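ATP-dependent helicase FUN30 (Saccharomyces cerevisiae S288c, PDB 5GN1) is an SNF2-family DNA helicase that uses ATP hydrolysis to remodel nucleosomes, promoting DNA end resection at double-strand breaks and supporting heterochromatin organization. Local coordinates at residues E69-V73 against L103-L107; V73-R78 against E352-Y356; A132-E136 against F167-L171. One frame throughout, in Å; residues are numbered along the deposited sequence.

Interaction 1: residues E69-V73 against L103-L107; sequences EIQIV and LIMAL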
loop_
_atom_site.group_PDB
_atom_site.type_symbol
_atom_site.label_atom_id
_atom_site.label_comp_id
_atom_site.label_asym_id
_atom_site.label_seq_id
_atom_site.Cartn_x
_atom_site.Cartn_y
_atom_site.Cartn_z
ATOM N N GLU A 69 -10.990 2.297 12.955
ATOM C CA GLU A 69 -9.828 3.132 13.247
ATOM C C GLU A 69 -10.241 4.523 13.699
ATOM O O GLU A 69 -9.596 5.119 14.576
ATOM C CB GLU A 69 -8.921 3.235 12.018
ATOM C CG GLU A 69 -8.199 1.952 11.681
ATOM C CD GLU A 69 -7.286 1.478 12.808
ATOM O OE1 GLU A 69 -6.692 2.332 13.510
ATOM O OE2 GLU A 69 -7.190 0.250 12.995
ATOM N N ILE A 70 -11.290 5.076 13.082
ATOM C CA ILE A 70 -11.744 6.406 13.467
ATOM C C ILE A 70 -12.292 6.379 14.889
ATOM O O ILE A 70 -12.141 7.354 15.633
ATOM C CB ILE A 70 -12.785 6.942 12.462
ATOM C CG1 ILE A 70 -12.113 7.335 11.147
ATOM C CG2 ILE A 70 -13.546 8.142 13.040
ATOM C CD1 ILE A 70 -11.322 8.645 11.213
ATOM N N GLN A 71 -12.870 5.282 15.303
ATOM C CA GLN A 71 -13.363 5.143 16.661
ATOM C C GLN A 71 -12.178 5.166 17.633
ATOM O O GLN A 71 -12.248 5.819 18.638
ATOM C CB GLN A 71 -14.189 3.883 16.833
ATOM C CG GLN A 71 -14.859 3.745 18.196
ATOM C CD GLN A 71 -15.822 2.566 18.313
ATOM O OE1 GLN A 71 -16.086 1.863 17.331
ATOM N NE2 GLN A 71 -16.351 2.350 19.516
ATOM N N ILE A 72 -11.091 4.468 17.311
ATOM C CA ILE A 72 -9.900 4.510 18.157
ATOM C C ILE A 72 -9.344 5.925 18.199
ATOM O O ILE A 72 -8.978 6.434 19.269
ATOM C CB ILE A 72 -8.852 3.486 17.674
ATOM C CG1 ILE A 72 -9.456 2.084 17.665
ATOM C CG2 ILE A 72 -7.651 3.504 18.580
ATOM C CD1 ILE A 72 -8.541 1.010 17.056
ATOM N N VAL A 73 -9.324 6.606 17.043
ATOM C CA VAL A 73 -8.876 7.997 16.986
ATOM C C VAL A 73 -9.674 8.859 17.956
ATOM O O VAL A 73 -9.122 9.731 18.642
ATOM C CB VAL A 73 -8.987 8.540 15.549
ATOM C CG1 VAL A 73 -8.710 10.026 15.545
ATOM C CG2 VAL A 73 -8.009 7.817 14.624
ATOM N N LEU A 103 -1.912 5.635 14.190
ATOM C CA LEU A 103 -3.329 5.732 13.840
ATOM C C LEU A 103 -3.511 6.349 12.459
ATOM O O LEU A 103 -4.318 5.865 11.660
ATOM C CB LEU A 103 -4.096 6.551 14.889
ATOM C CG LEU A 103 -4.354 5.901 16.245
ATOM C CD1 LEU A 103 -4.861 6.950 17.225
ATOM C CD2 LEU A 103 -5.336 4.759 16.106
ATOM N N ILE A 104 -2.786 7.434 12.178
ATOM C CA ILE A 104 -2.728 7.991 10.825
ATOM C C ILE A 104 -2.258 6.935 9.828
ATOM O O ILE A 104 -2.748 6.863 8.694
ATOM C CB ILE A 104 -1.813 9.233 10.803
ATOM C CG1 ILE A 104 -2.424 10.398 11.611
ATOM C CG2 ILE A 104 -1.480 9.659 9.372
ATOM C CD1 ILE A 104 -3.847 10.679 11.318
ATOM N N MET A 105 -1.295 6.104 10.231
ATOM C CA MET A 105 -0.818 5.056 9.340
ATOM C C MET A 105 -1.919 4.054 9.033
ATOM O O MET A 105 -2.091 3.638 7.881
ATOM C CB MET A 105 0.388 4.346 9.958
ATOM C CG MET A 105 0.823 3.154 9.140
ATOM S SD MET A 105 1.519 3.723 7.573
ATOM C CE MET A 105 3.234 3.871 8.089
ATOM N N ALA A 106 -2.675 3.656 10.056
ATOM C CA ALA A 106 -3.770 2.716 9.858
ATOM C C ALA A 106 -4.853 3.302 8.954
ATOM O O ALA A 106 -5.418 2.588 8.118
ATOM C CB ALA A 106 -4.355 2.311 11.211
ATOM N N LEU A 107 -5.170 4.595 9.110
ATOM C CA LEU A 107 -6.158 5.212 8.223
ATOM C C LEU A 107 -5.663 5.220 6.781
ATOM O O LEU A 107 -6.444 4.991 5.849
ATOM C CB LEU A 107 -6.487 6.638 8.672
ATOM C CG LEU A 107 -7.162 6.832 10.040
ATOM C CD1 LEU A 107 -7.233 8.304 10.385
ATOM C CD2 LEU A 107 -8.541 6.202 10.083
#
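OE1 of E69 is the polar side-chain atom that comes closest to the other helix, and its neighbours there are carbon: it lies 3.3 Å from CB of A106 and 3.8 Å from CD2 of L103. No hydrogen bond joins the two segments, and the carboxylate simply lies over the methyl of A106, beside CD2 of L103. A bend at the second torsion of E69 (chi2 -61°) folds the acid end over that methyl, and the stem takes part as well, with E69 CB 3.6 Å from L107 CD2.

L103 and L107, one helical turn apart, supply most of the surface on the other helix. CD2 of L103 packs against CG2 of I72 at 3.6 Å, while the V73 and L103 side chains lie alongside one another, oppositely directed, with V73 CG2 4.1 Å from L103 CB. L107 presents CD2 to CD1 of I70 at 3.9 Å, the two chains meeting at about a right angle. I70 starts out pointing away from the neighbouring helix, and its outer carbons, CG1 and CD1, come back to it.

The helices run nearly antiparallel, at 160°, with segment axes 10.0 Å apart at their closest; the backbone of E69 lies nearest that of L107, and V73's nearest that of L103. Helix 345-359 extends the same layer, its I355 touching both I70 and L107. The example illustrates how two helices can be joined by shape rather than by directional bonds: mainly branched methyls, with the stem of E69 and the methyl of A106, make up the contact, and the acidic end of E69 bounds them along the flank where A106 lies.

Interaction 2: residues V73-R78 against E352-Y356; sequences VLEHKR and EDIIY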
loop_
_atom_site.group_PDB
_atom_site.type_symbol
_atom_site.label_atom_id
_atom_site.label_comp_id
_atom_site.label_asym_id
_atom_site.label_seq_id
_atom_site.Cartn_x
_atom_site.Cartn_y
_atom_site.Cartn_z
ATOM N N VAL A 73 -9.324 6.606 17.043
ATOM C CA VAL A 73 -8.876 7.997 16.986
ATOM C C VAL A 73 -9.674 8.859 17.956
ATOM O O VAL A 73 -9.122 9.731 18.642
ATOM C CB VAL A 73 -8.987 8.540 15.549
ATOM C CG1 VAL A 73 -8.710 10.026 15.545
ATOM C CG2 VAL A 73 -8.009 7.817 14.624
ATOM N N LEU A 74 -10.991 8.649 18.001
ATOM C CA LEU A 74 -11.840 9.392 18.925
ATOM C C LEU A 74 -11.491 9.062 20.368
ATOM O O LEU A 74 -11.321 9.961 21.194
ATOM C CB LEU A 74 -13.309 9.081 18.650
ATOM C CG LEU A 74 -13.835 9.462 17.263
ATOM C CD1 LEU A 74 -15.309 9.038 17.101
ATOM C CD2 LEU A 74 -13.640 10.952 17.010
ATOM N N GLU A 75 -11.410 7.767 20.692
ATOM C CA GLU A 75 -11.067 7.360 22.053
ATOM C C GLU A 75 -9.681 7.850 22.441
ATOM O O GLU A 75 -9.455 8.247 23.591
ATOM C CB GLU A 75 -11.160 5.841 22.182
ATOM C CG GLU A 75 -12.565 5.323 21.986
ATOM C CD GLU A 75 -12.607 3.841 21.728
ATOM O OE1 GLU A 75 -11.530 3.214 21.607
ATOM O OE2 GLU A 75 -13.728 3.300 21.641
ATOM N N HIS A 76 -8.739 7.837 21.485
ATOM C CA HIS A 76 -7.387 8.325 21.748
ATOM C C HIS A 76 -7.379 9.834 21.941
ATOM O O HIS A 76 -6.748 10.348 22.871
ATOM C CB HIS A 76 -6.448 7.899 20.602
ATOM C CG HIS A 76 -5.063 8.472 20.683
ATOM N ND1 HIS A 76 -4.610 9.442 19.818
ATOM C CD2 HIS A 76 -4.019 8.187 21.503
ATOM C CE1 HIS A 76 -3.357 9.750 20.109
ATOM N NE2 HIS A 76 -2.973 8.999 21.125
ATOM N N LYS A 77 -8.081 10.541 21.093
ATOM C CA LYS A 77 -8.088 11.983 21.173
ATOM C C LYS A 77 -8.786 12.547 22.410
ATOM O O LYS A 77 -8.450 13.589 22.885
ATOM C CB LYS A 77 -8.612 12.560 19.890
ATOM C CG LYS A 77 -8.412 14.034 19.752
ATOM C CD LYS A 77 -6.985 14.397 19.495
ATOM C CE LYS A 77 -6.860 15.891 19.526
ATOM N NZ LYS A 77 -5.485 16.364 19.451
ATOM N N ARG A 78 -9.737 11.826 22.929
ATOM C CA ARG A 78 -10.410 12.278 24.141
ATOM C C ARG A 78 -9.553 12.019 25.375
ATOM O O ARG A 78 -9.526 12.846 26.295
ATOM C CB ARG A 78 -11.774 11.601 24.267
ATOM C CG ARG A 78 -12.798 12.123 23.251
ATOM C CD ARG A 78 -14.213 11.746 23.645
ATOM N NE ARG A 78 -14.390 10.299 23.708
ATOM C CZ ARG A 78 -14.953 9.569 22.750
ATOM N NH1 ARG A 78 -15.422 10.153 21.651
ATOM N NH2 ARG A 78 -15.059 8.255 22.904
ATOM N N GLU A 352 -4.202 14.141 12.870
ATOM C CA GLU A 352 -5.161 13.596 13.826
ATOM C C GLU A 352 -6.115 14.680 14.329
ATOM O O GLU A 352 -7.312 14.424 14.519
ATOM C CB GLU A 352 -4.433 12.930 14.997
ATOM C CG GLU A 352 -5.388 12.135 15.868
ATOM C CD GLU A 352 -4.777 11.651 17.166
ATOM O OE1 GLU A 352 -3.792 12.247 17.640
ATOM O OE2 GLU A 352 -5.304 10.666 17.706
ATOM N N ASP A 353 -5.611 15.865 14.540
ATOM C CA ASP A 353 -6.455 16.936 14.997
ATOM C C ASP A 353 -7.520 17.276 13.936
ATOM O O ASP A 353 -8.665 17.360 14.252
ATOM C CB ASP A 353 -5.657 18.181 15.314
ATOM C CG ASP A 353 -4.732 18.019 16.506
ATOM O OD1 ASP A 353 -4.852 17.064 17.230
ATOM O OD2 ASP A 353 -3.876 18.849 16.687
ATOM N N ILE A 354 -7.109 17.447 12.690
ATOM C CA ILE A 354 -8.026 17.804 11.607
ATOM C C ILE A 354 -9.130 16.763 11.480
ATOM O O ILE A 354 -10.317 17.096 11.389
ATOM C CB ILE A 354 -7.245 17.971 10.295
ATOM C CG1 ILE A 354 -6.311 19.168 10.419
ATOM C CG2 ILE A 354 -8.188 18.100 9.103
ATOM C CD1 ILE A 354 -5.316 19.259 9.329
ATOM N N ILE A 355 -8.754 15.484 11.490
ATOM C CA ILE A 355 -9.741 14.414 11.430
ATOM C C ILE A 355 -10.709 14.511 12.604
ATOM O O ILE A 355 -11.924 14.341 12.442
ATOM C CB ILE A 355 -9.025 13.055 11.383
ATOM C CG1 ILE A 355 -8.411 12.864 9.991
ATOM C CG2 ILE A 355 -9.985 11.932 11.694
ATOM C CD1 ILE A 355 -7.304 11.855 9.960
ATOM N N TYR A 356 -10.187 14.807 13.795
ATOM C CA TYR A 356 -11.025 14.890 14.986
ATOM C C TYR A 356 -11.964 16.091 14.928
ATOM O O TYR A 356 -13.147 15.974 15.263
ATOM C CB TYR A 356 -10.142 14.956 16.233
ATOM C CG TYR A 356 -10.917 14.922 17.534
ATOM C CD1 TYR A 356 -11.459 13.730 18.013
ATOM C CD2 TYR A 356 -11.101 16.075 18.287
ATOM C CE1 TYR A 356 -12.162 13.690 19.204
ATOM C CE2 TYR A 356 -11.808 16.046 19.483
ATOM C CZ TYR A 356 -12.335 14.850 19.932
ATOM O OH TYR A 356 -13.039 14.811 21.117
#
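E352 sends an extended side chain across to H76, whose ND1 donates a hydrogen bond of 2.5 Å to E352 OE2 at an N-H...O angle of 153°. The bond uses the syn lone pair of the carboxylate, which lies nearly coplanar with the imidazole ring and meets it at the edge. On the way, E352 CG passes CG1 of V73 at 3.9 Å, and L103 of helix 100-110 packs against both H76 and E352.

The CB of D353 faces off from the other helix, but its carboxylate reaches round to form a salt bridge with K77; the modelled separation of K77 NZ and D353 OD1 is too short to be taken literally. I355 adds a loose apolar touch, its CG2 being 4.5 Å from V73 CG1.

Y356 closes the series. CG of K77 sits over one ring face, 3.5 Å from the ring centroid, in a CH-pi contact: chi1 (-168°) sets CG over the ring, and the kink at chi2 then carries the rest of the chain on toward D353. CD2 of L74 approaches Y356 CD1 obliquely at 3.7 Å, and R78 CG lies 3.4 Å from Y356 OH.

With the two segments' axes set 109° apart in direction, K77 serves twice, its stem on the tyrosine and its ammonium on the aspartate. The buried carboxylate of E352 would be expected to favour a protonated imidazole in H76.

Interaction 3: residues A132-E136 against F167-L171; sequences AILDE and FPNTL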
loop_
_atom_site.group_PDB
_atom_site.type_symbol
_atom_site.label_atom_id
_atom_site.label_comp_id
_atom_site.label_asym_id
_atom_site.label_seq_id
_atom_site.Cartn_x
_atom_site.Cartn_y
_atom_site.Cartn_z
ATOM N N ALA A 132 -1.641 -26.073 13.454
ATOM C CA ALA A 132 -1.404 -26.693 12.188
ATOM C C ALA A 132 -0.005 -26.645 11.614
ATOM O O ALA A 132 0.470 -27.627 11.139
ATOM C CB ALA A 132 -2.358 -26.057 11.202
ATOM N N ILE A 133 0.663 -25.500 11.666
ATOM C CA ILE A 133 1.990 -25.366 11.070
ATOM C C ILE A 133 3.133 -26.171 11.670
ATOM O O ILE A 133 4.159 -26.321 11.036
ATOM C CB ILE A 133 2.474 -23.913 10.998
ATOM C CG1 ILE A 133 3.615 -23.825 10.035
ATOM C CG2 ILE A 133 2.880 -23.417 12.365
ATOM C CD1 ILE A 133 3.886 -22.441 9.535
ATOM N N LEU A 134 2.968 -26.671 12.874
ATOM C CA LEU A 134 4.057 -27.424 13.502
ATOM C C LEU A 134 4.527 -28.649 12.702
ATOM O O LEU A 134 5.688 -28.961 12.629
ATOM C CB LEU A 134 3.617 -27.918 14.874
ATOM C CG LEU A 134 3.255 -26.795 15.838
ATOM C CD1 LEU A 134 2.114 -27.045 16.791
ATOM C CD2 LEU A 134 4.467 -26.378 16.625
ATOM N N ASP A 135 3.624 -29.259 11.990
ATOM C CA ASP A 135 3.902 -30.452 11.262
ATOM C C ASP A 135 4.860 -30.152 10.122
ATOM O O ASP A 135 5.320 -31.036 9.448
ATOM C CB ASP A 135 2.590 -31.132 10.894
ATOM C CG ASP A 135 1.795 -31.531 12.135
ATOM O OD1 ASP A 135 2.371 -32.147 13.025
ATOM O OD2 ASP A 135 0.593 -31.252 12.239
ATOM N N GLU A 136 5.223 -28.889 9.927
ATOM C CA GLU A 136 6.177 -28.556 8.855
ATOM C C GLU A 136 7.585 -28.830 9.367
ATOM O O GLU A 136 7.809 -28.732 10.551
ATOM C CB GLU A 136 6.018 -27.128 8.380
ATOM C CG GLU A 136 4.652 -26.819 7.787
ATOM C CD GLU A 136 4.552 -26.988 6.289
ATOM O OE1 GLU A 136 5.556 -27.243 5.614
ATOM O OE2 GLU A 136 3.427 -26.853 5.786
ATOM N N PHE A 167 4.032 -22.489 2.836
ATOM C CA PHE A 167 3.983 -23.763 3.551
ATOM C C PHE A 167 2.709 -24.518 3.162
ATOM O O PHE A 167 1.850 -24.793 4.013
ATOM C CB PHE A 167 4.037 -23.538 5.060
ATOM C CG PHE A 167 5.343 -22.956 5.562
ATOM C CD1 PHE A 167 5.734 -21.669 5.221
ATOM C CD2 PHE A 167 6.157 -23.688 6.417
ATOM C CE1 PHE A 167 6.926 -21.136 5.701
ATOM C CE2 PHE A 167 7.346 -23.160 6.902
ATOM C CZ PHE A 167 7.728 -21.883 6.541
ATOM N N PRO A 168 2.557 -24.872 1.877
ATOM C CA PRO A 168 1.257 -25.408 1.421
ATOM C C PRO A 168 0.807 -26.654 2.168
ATOM O O PRO A 168 -0.348 -26.718 2.613
ATOM C CB PRO A 168 1.501 -25.690 -0.071
ATOM C CG PRO A 168 2.659 -24.845 -0.441
ATOM C CD PRO A 168 3.529 -24.801 0.773
ATOM N N ASN A 169 1.704 -27.631 2.351
ATOM C CA ASN A 169 1.318 -28.941 2.865
ATOM C C ASN A 169 0.585 -28.855 4.193
ATOM O O ASN A 169 -0.156 -29.780 4.538
ATOM C CB ASN A 169 2.552 -29.839 3.002
ATOM C CG ASN A 169 3.532 -29.680 1.841
ATOM O OD1 ASN A 169 4.759 -29.660 2.041
ATOM N ND2 ASN A 169 2.994 -29.555 0.616
ATOM N N THR A 170 0.750 -27.763 4.935
ATOM C CA THR A 170 0.057 -27.608 6.202
ATOM C C THR A 170 -0.979 -26.493 6.200
ATOM O O THR A 170 -1.899 -26.520 7.027
ATOM C CB THR A 170 1.069 -27.350 7.326
ATOM O OG1 THR A 170 2.168 -28.255 7.182
ATOM C CG2 THR A 170 0.437 -27.595 8.659
ATOM N N LEU A 171 -0.872 -25.530 5.292
ATOM C CA LEU A 171 -1.702 -24.346 5.373
ATOM C C LEU A 171 -2.442 -24.008 4.088
ATOM O O LEU A 171 -3.235 -23.063 4.096
ATOM C CB LEU A 171 -0.852 -23.138 5.802
ATOM C CG LEU A 171 -0.052 -23.337 7.090
ATOM C CD1 LEU A 171 0.832 -22.125 7.369
ATOM C CD2 LEU A 171 -0.987 -23.597 8.247
#
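Torsions of E136 and T170 bring their polar ends together from the two segments: the glutamate chain bends sharply at chi2 (-93°), while the threonine, at chi1 -45°, keeps OG1 beside its own backbone N. The model puts T170 OG1 and E136 OE2 in hydrogen-bonding positions, but implausibly close; both atoms also clash with neighbours, so the bond and its geometry are doubtful.

The glutamate also lies against F167. CB of E136 is in the plane of the phenyl ring, at its edge, and E136 OE1 comes within 3.7 Å of F167 CD2. Carboxylate and ring stand 80° apart, close to perpendicular. I133 takes a face of the same ring instead: CD1, at the end of a chain extended through both torsions, sits above it toward the rim, 4.1 Å from F167 CD2. That same methyl meets CD1 of L171 at 3.8 Å, which makes it the link between the ring and the leucine. A132 adds a further apolar touch, its CB 4.1 Å from L171 CD2.

F167 holds the N-cap position of helix 168-171, and its carbonyl oxygen receives two backbone donors, T170 N at 3.3 Å and L171 N at 3.1 Å. Across the contact, I133 to E136 forms a type I beta turn. I148 of helix 145-153 packs on I133 as well.

What emerges is a beta turn docked on the short helix 168-171, with a small apolar cluster beside a polar pair. It belongs to an all-helical part of the chain set apart from the RecA-like sheet, consistent with the helical insertions that distinguish SNF2-family ATPases from simpler helicases.

Overall arrangement
Interactions 1 and 2 form one continuous cluster: their centres are 8 Å apart, they share V73, and both use helix 60-82, which packs against helix 100-110 in the first and against helix 345-359 in the second. Their segments interleave along the chain, and a helix near the C-terminal end returns to cover two helices from the beginning, with the six-stranded parallel RecA-like sheet formed mostly in between. Interaction 3 lies apart, its centre about 34 Å from that of interaction 1 and 42 Å from that of interaction 2, joining helix 123-133 to helix 168-171. The contacts thus belong to two separate helical regions of the ATPase-C piece.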